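Local coordinates for protein putative sulfatase yidJ (Bacteroides fragilis, PDB 2QZU) that probably acts as a calcium-dependent arylsulfatase, hydrolysing sulfate esters as other members of the sulfatase family do, at residues T95-S100 against V152-W157; G106-Q111 against L135-K140. All blocks are in the same frame, centred on the assembly; numbering follows the deposited sequence.

How the contacts relate
Both contacts join the loop that runs from helix 89-92 to helix 116-122 with the loop that leads from strand 126-130 to strand 168-172, and their centres lie about 7 Å apart. Contact 2 falls within the span of chain that contact 1 brackets. Contact 2 is the more buried; contact 1 is partly buried and borders the second subunit. Each has two hydrogen bonds between its segments, one of them using a side-chain oxygen: the Ser100 hydroxyl in contact 1, the Glu108 carboxylate in contact 2. Contact 1 adds packing on the Trp154 indole, contact 2 a leucine pair and a bridging water. A probable hydrogen bond from Tyr139 N to Glu156 OE1 ties them together.

Contact 1: residues T95-S100 against V152-W157; sequences TGNCNS and VAWNEW
Ser100 and Ala153 exchange two hydrogen bonds, one through the backbone and one through the serine hydroxyl. Ser100 N donates to Ala153 O at 2.8 Å, in the plane of the carbonyl. In return Ala153 N donates to Ser100 OG, also at 2.8 Å and fairly straight, with an N-H...O angle of 160°. Ser100 chi1 of 59° sets OG between its own backbone N and carbonyl carbon, from where it takes the Ala153 amide and also rests 3.5 Å from Val152 CG1.

The second kind of contact is packing around Asn99 and the Trp154 indole. Asn99 CB sits over one face in a CH-pi contact, 3.9 Å from the centroid of the five-membered ring. The Asn99 side chain lies beside the indole and points the same way, its amide plane turned 64° from the ring; ND2 is over that face, 3.6 Å from Trp154 CH2. At the far end of the six-membered ring, Asn97 CB comes obliquely to within 3.6 Å of Trp154 CZ3. Val152 CG1 meets Asn99 CB at 3.9 Å.

In the fold, this joins two long loops of the alpha/beta sulfatase domain, beside the start of helix 76-85. Asn97 touches Ser76, the predicted site of the family's formylglycine (3-oxoalanine), which is unmodified here, and Cys98 N is hydrogen-bonded to Ser77 OG. The contact thus probably borders the active site.

Polar groups nearby are bonded beyond the two segments: Asn99 OD1 accepts from Thr102 N, and Cys98 O, 3.8 Å from Trp154 CE3, is hydrogen-bonded to His134 NE2. The second subunit packs its Ala21 on Val152 and its Gln22 on Trp154.

Contact 2: residues G106-Q111 against L135-K140; sequences GVELSQ and LDAPYK
Glu108 CG stands between its own backbone N and carbonyl carbon (chi1 66°), and the chain runs on extended through CD (chi2 171°), bringing the carboxylate to the Ala137 amide. Ala137 N donates to Glu108 OE1 at 2.9 Å, nearly straight, on the anti side of the carboxylate and 15° out of its plane. The same oxygen lies 3.3 Å from Ala137 CB. A water donates to Glu108 OE1 and, at 2.7 Å, to Ala137 O, so the carboxylate is linked to both the N-H and, through the water, the C=O of one residue.

One residue further along, Leu109 N donates to Leu135 O at 3.0 Å. Beside this bond the two leucine side chains cross, CB to CB at 4.0 Å and Leu109 CD2 to Leu135 CD1 at 4.1 Å. Glu108 CB packs 3.5 Å from Leu135 O.

Asp136 directs its CB away from 106-111, and its OD1 forms a salt bridge with Arg162. Arg162 NH2 also hydrogen-bonds Leu109 O and makes a long, weak ion pair with Glu108 OE1; its positive charge probably eases the repulsion between the two acids.

The leucine pair packs against helix 76-85, with Leu109 on Thr85 and Leu135 on Arg80 and Met84. The contact joins the loop between helices 89-92 and 116-122 to the chain that has just left strand 126-130 of the large mixed sheet.

Contact 1: residues T95-S100 against V152-W157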
# COMPACT_ATOMS: atom_id res chain seq x y z
N THR A 95 -4.91 22.73 15.18
CA THR A 95 -5.96 22.97 14.19
C THR A 95 -5.99 22.03 12.99
O THR A 95 -6.92 22.06 12.19
CB THR A 95 -5.86 24.40 13.68
OG1 THR A 95 -4.53 24.62 13.17
CG2 THR A 95 -6.12 25.39 14.81
N GLY A 96 -4.95 21.20 12.86
CA GLY A 96 -4.87 20.25 11.77
C GLY A 96 -3.95 19.14 12.22
O GLY A 96 -3.51 19.14 13.36
N ASN A 97 -3.67 18.18 11.34
CA ASN A 97 -2.76 17.09 11.69
C ASN A 97 -1.36 17.63 11.84
O ASN A 97 -0.98 18.60 11.17
CB ASN A 97 -2.73 16.01 10.60
CG ASN A 97 -3.88 15.03 10.70
OD1 ASN A 97 -4.44 14.62 9.69
ND2 ASN A 97 -4.21 14.63 11.92
N CYS A 98 -0.58 17.01 12.72
CA CYS A 98 0.80 17.42 12.89
C CYS A 98 1.57 16.78 11.76
O CYS A 98 1.47 15.57 11.53
CB CYS A 98 1.35 16.95 14.24
SG CYS A 98 0.54 17.72 15.67
N ASN A 99 2.30 17.60 11.02
CA ASN A 99 3.14 17.16 9.91
C ASN A 99 3.94 18.38 9.50
O ASN A 99 3.71 19.48 10.01
CB ASN A 99 2.30 16.62 8.73
CG ASN A 99 1.30 17.64 8.19
OD1 ASN A 99 1.64 18.79 7.96
ND2 ASN A 99 0.06 17.20 7.98
N SER A 100 4.89 18.20 8.58
CA SER A 100 5.73 19.32 8.16
C SER A 100 4.99 20.45 7.44
O SER A 100 5.50 21.57 7.37
CB SER A 100 6.89 18.82 7.30
OG SER A 100 6.42 18.14 6.15
N VAL A 152 6.28 15.77 2.38
CA VAL A 152 5.73 16.01 3.71
C VAL A 152 6.04 14.92 4.73
O VAL A 152 5.79 13.73 4.48
CB VAL A 152 4.19 16.18 3.62
CG1 VAL A 152 3.61 16.45 5.01
CG2 VAL A 152 3.84 17.33 2.67
N ALA A 153 6.58 15.33 5.88
CA ALA A 153 6.93 14.42 6.97
C ALA A 153 5.83 14.43 8.02
O ALA A 153 5.25 15.48 8.31
CB ALA A 153 8.26 14.83 7.60
N TRP A 154 5.57 13.27 8.63
CA TRP A 154 4.50 13.15 9.62
C TRP A 154 4.90 12.67 11.01
O TRP A 154 4.18 12.91 11.98
CB TRP A 154 3.43 12.18 9.09
CG TRP A 154 2.62 12.71 7.96
CD1 TRP A 154 3.06 12.97 6.69
CD2 TRP A 154 1.24 13.08 8.00
NE1 TRP A 154 2.03 13.49 5.94
CE2 TRP A 154 0.90 13.56 6.72
CE3 TRP A 154 0.25 13.05 9.00
CZ2 TRP A 154 -0.38 14.02 6.40
CZ3 TRP A 154 -1.02 13.50 8.68
CH2 TRP A 154 -1.33 13.98 7.40
N ASN A 155 6.04 12.00 11.11
CA ASN A 155 6.47 11.44 12.38
C ASN A 155 7.58 12.22 13.06
O ASN A 155 8.52 12.68 12.41
CB ASN A 155 6.87 9.98 12.13
CG ASN A 155 7.23 9.23 13.39
OD1 ASN A 155 6.53 9.32 14.40
ND2 ASN A 155 8.31 8.48 13.33
N GLU A 156 7.44 12.40 14.37
CA GLU A 156 8.43 13.14 15.14
C GLU A 156 8.54 12.57 16.56
O GLU A 156 7.61 11.95 17.07
CB GLU A 156 8.04 14.62 15.19
CG GLU A 156 9.02 15.51 15.95
CD GLU A 156 10.45 15.38 15.44
OE1 GLU A 156 10.73 15.79 14.29
OE2 GLU A 156 11.31 14.87 16.19
N TRP A 157 9.70 12.76 17.17
CA TRP A 157 9.98 12.29 18.52
C TRP A 157 9.37 13.25 19.54
O TRP A 157 9.23 14.44 19.27
CB TRP A 157 11.51 12.24 18.71
CG TRP A 157 11.99 11.81 20.08
CD1 TRP A 157 11.71 10.63 20.72
CD2 TRP A 157 12.91 12.51 20.93
NE1 TRP A 157 12.40 10.56 21.91
CE2 TRP A 157 13.15 11.70 22.06
CE3 TRP A 157 13.56 13.75 20.84
CZ2 TRP A 157 14.00 12.08 23.09
CZ3 TRP A 157 14.42 14.14 21.87
CH2 TRP A 157 14.63 13.30 22.98

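Contact 2: residues G106-Q111 against L135-K140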
# COMPACT_ATOMS: atom_id res chain seq x y z
N GLY A 106 2.79 26.32 13.82
CA GLY A 106 2.75 25.95 15.22
C GLY A 106 1.66 24.96 15.58
O GLY A 106 1.12 24.98 16.70
N VAL A 107 1.34 24.07 14.65
CA VAL A 107 0.31 23.07 14.91
C VAL A 107 0.89 21.89 15.69
O VAL A 107 1.42 20.94 15.12
CB VAL A 107 -0.32 22.60 13.57
CG1 VAL A 107 -1.39 21.55 13.83
CG2 VAL A 107 -0.93 23.79 12.85
N GLU A 108 0.82 21.99 17.02
CA GLU A 108 1.30 20.94 17.91
C GLU A 108 0.89 21.29 19.34
O GLU A 108 0.51 22.43 19.62
CB GLU A 108 2.83 20.80 17.84
CG GLU A 108 3.62 22.01 18.36
CD GLU A 108 5.12 21.75 18.46
OE1 GLU A 108 5.59 20.66 18.04
OE2 GLU A 108 5.84 22.63 18.97
N LEU A 109 0.95 20.31 20.23
CA LEU A 109 0.59 20.54 21.62
C LEU A 109 1.62 21.47 22.25
O LEU A 109 2.82 21.27 22.08
CB LEU A 109 0.56 19.21 22.38
CG LEU A 109 0.12 19.24 23.84
CD1 LEU A 109 -1.31 19.73 23.94
CD2 LEU A 109 0.23 17.83 24.43
N SER A 110 1.16 22.47 22.98
CA SER A 110 2.07 23.41 23.62
C SER A 110 2.74 22.76 24.82
O SER A 110 2.09 22.06 25.60
CB SER A 110 1.30 24.65 24.09
OG SER A 110 2.16 25.56 24.75
N GLN A 111 4.04 22.98 24.97
CA GLN A 111 4.77 22.42 26.10
C GLN A 111 4.23 23.04 27.39
O GLN A 111 4.29 22.43 28.46
CB GLN A 111 6.27 22.72 25.96
CG GLN A 111 7.11 22.28 27.15
CD GLN A 111 8.60 22.51 26.93
OE1 GLN A 111 9.40 22.43 27.86
NE2 GLN A 111 8.98 22.77 25.68
N LEU A 135 1.16 14.42 18.42
CA LEU A 135 0.92 15.78 18.87
C LEU A 135 2.17 16.67 18.79
O LEU A 135 2.20 17.76 19.36
CB LEU A 135 0.36 15.78 20.30
CG LEU A 135 -1.13 15.43 20.38
CD1 LEU A 135 -1.51 15.15 21.83
CD2 LEU A 135 -1.96 16.59 19.81
N ASP A 136 3.19 16.19 18.07
CA ASP A 136 4.43 16.95 17.90
C ASP A 136 4.68 17.29 16.42
O ASP A 136 4.50 16.44 15.55
CB ASP A 136 5.63 16.16 18.44
CG ASP A 136 5.52 15.88 19.93
OD1 ASP A 136 5.32 16.84 20.71
OD2 ASP A 136 5.65 14.71 20.31
N ALA A 137 5.09 18.52 16.16
CA ALA A 137 5.38 18.97 14.79
C ALA A 137 6.76 18.47 14.35
O ALA A 137 7.75 18.69 15.04
CB ALA A 137 5.32 20.49 14.71
N PRO A 138 6.84 17.79 13.20
CA PRO A 138 8.15 17.31 12.75
C PRO A 138 9.06 18.47 12.35
O PRO A 138 8.58 19.53 11.94
CB PRO A 138 7.80 16.42 11.55
CG PRO A 138 6.37 16.01 11.80
CD PRO A 138 5.76 17.29 12.33
N TYR A 139 10.37 18.28 12.48
CA TYR A 139 11.33 19.31 12.09
C TYR A 139 12.56 18.64 11.47
O TYR A 139 12.86 17.48 11.76
CB TYR A 139 11.72 20.16 13.31
CG TYR A 139 12.60 19.48 14.33
CD1 TYR A 139 13.98 19.39 14.12
CD2 TYR A 139 12.06 18.93 15.49
CE1 TYR A 139 14.80 18.77 15.05
CE2 TYR A 139 12.88 18.31 16.43
CZ TYR A 139 14.25 18.23 16.20
OH TYR A 139 15.07 17.62 17.11
N LYS A 140 13.26 19.36 10.60
CA LYS A 140 14.43 18.81 9.91
C LYS A 140 15.70 18.79 10.76
O LYS A 140 15.94 19.70 11.56
CB LYS A 140 14.70 19.62 8.63
CG LYS A 140 13.59 19.56 7.60
CD LYS A 140 13.99 20.28 6.32
CE LYS A 140 12.92 20.17 5.25
NZ LYS A 140 13.34 20.83 3.98
O HOH W 1 8.10 19.28 17.63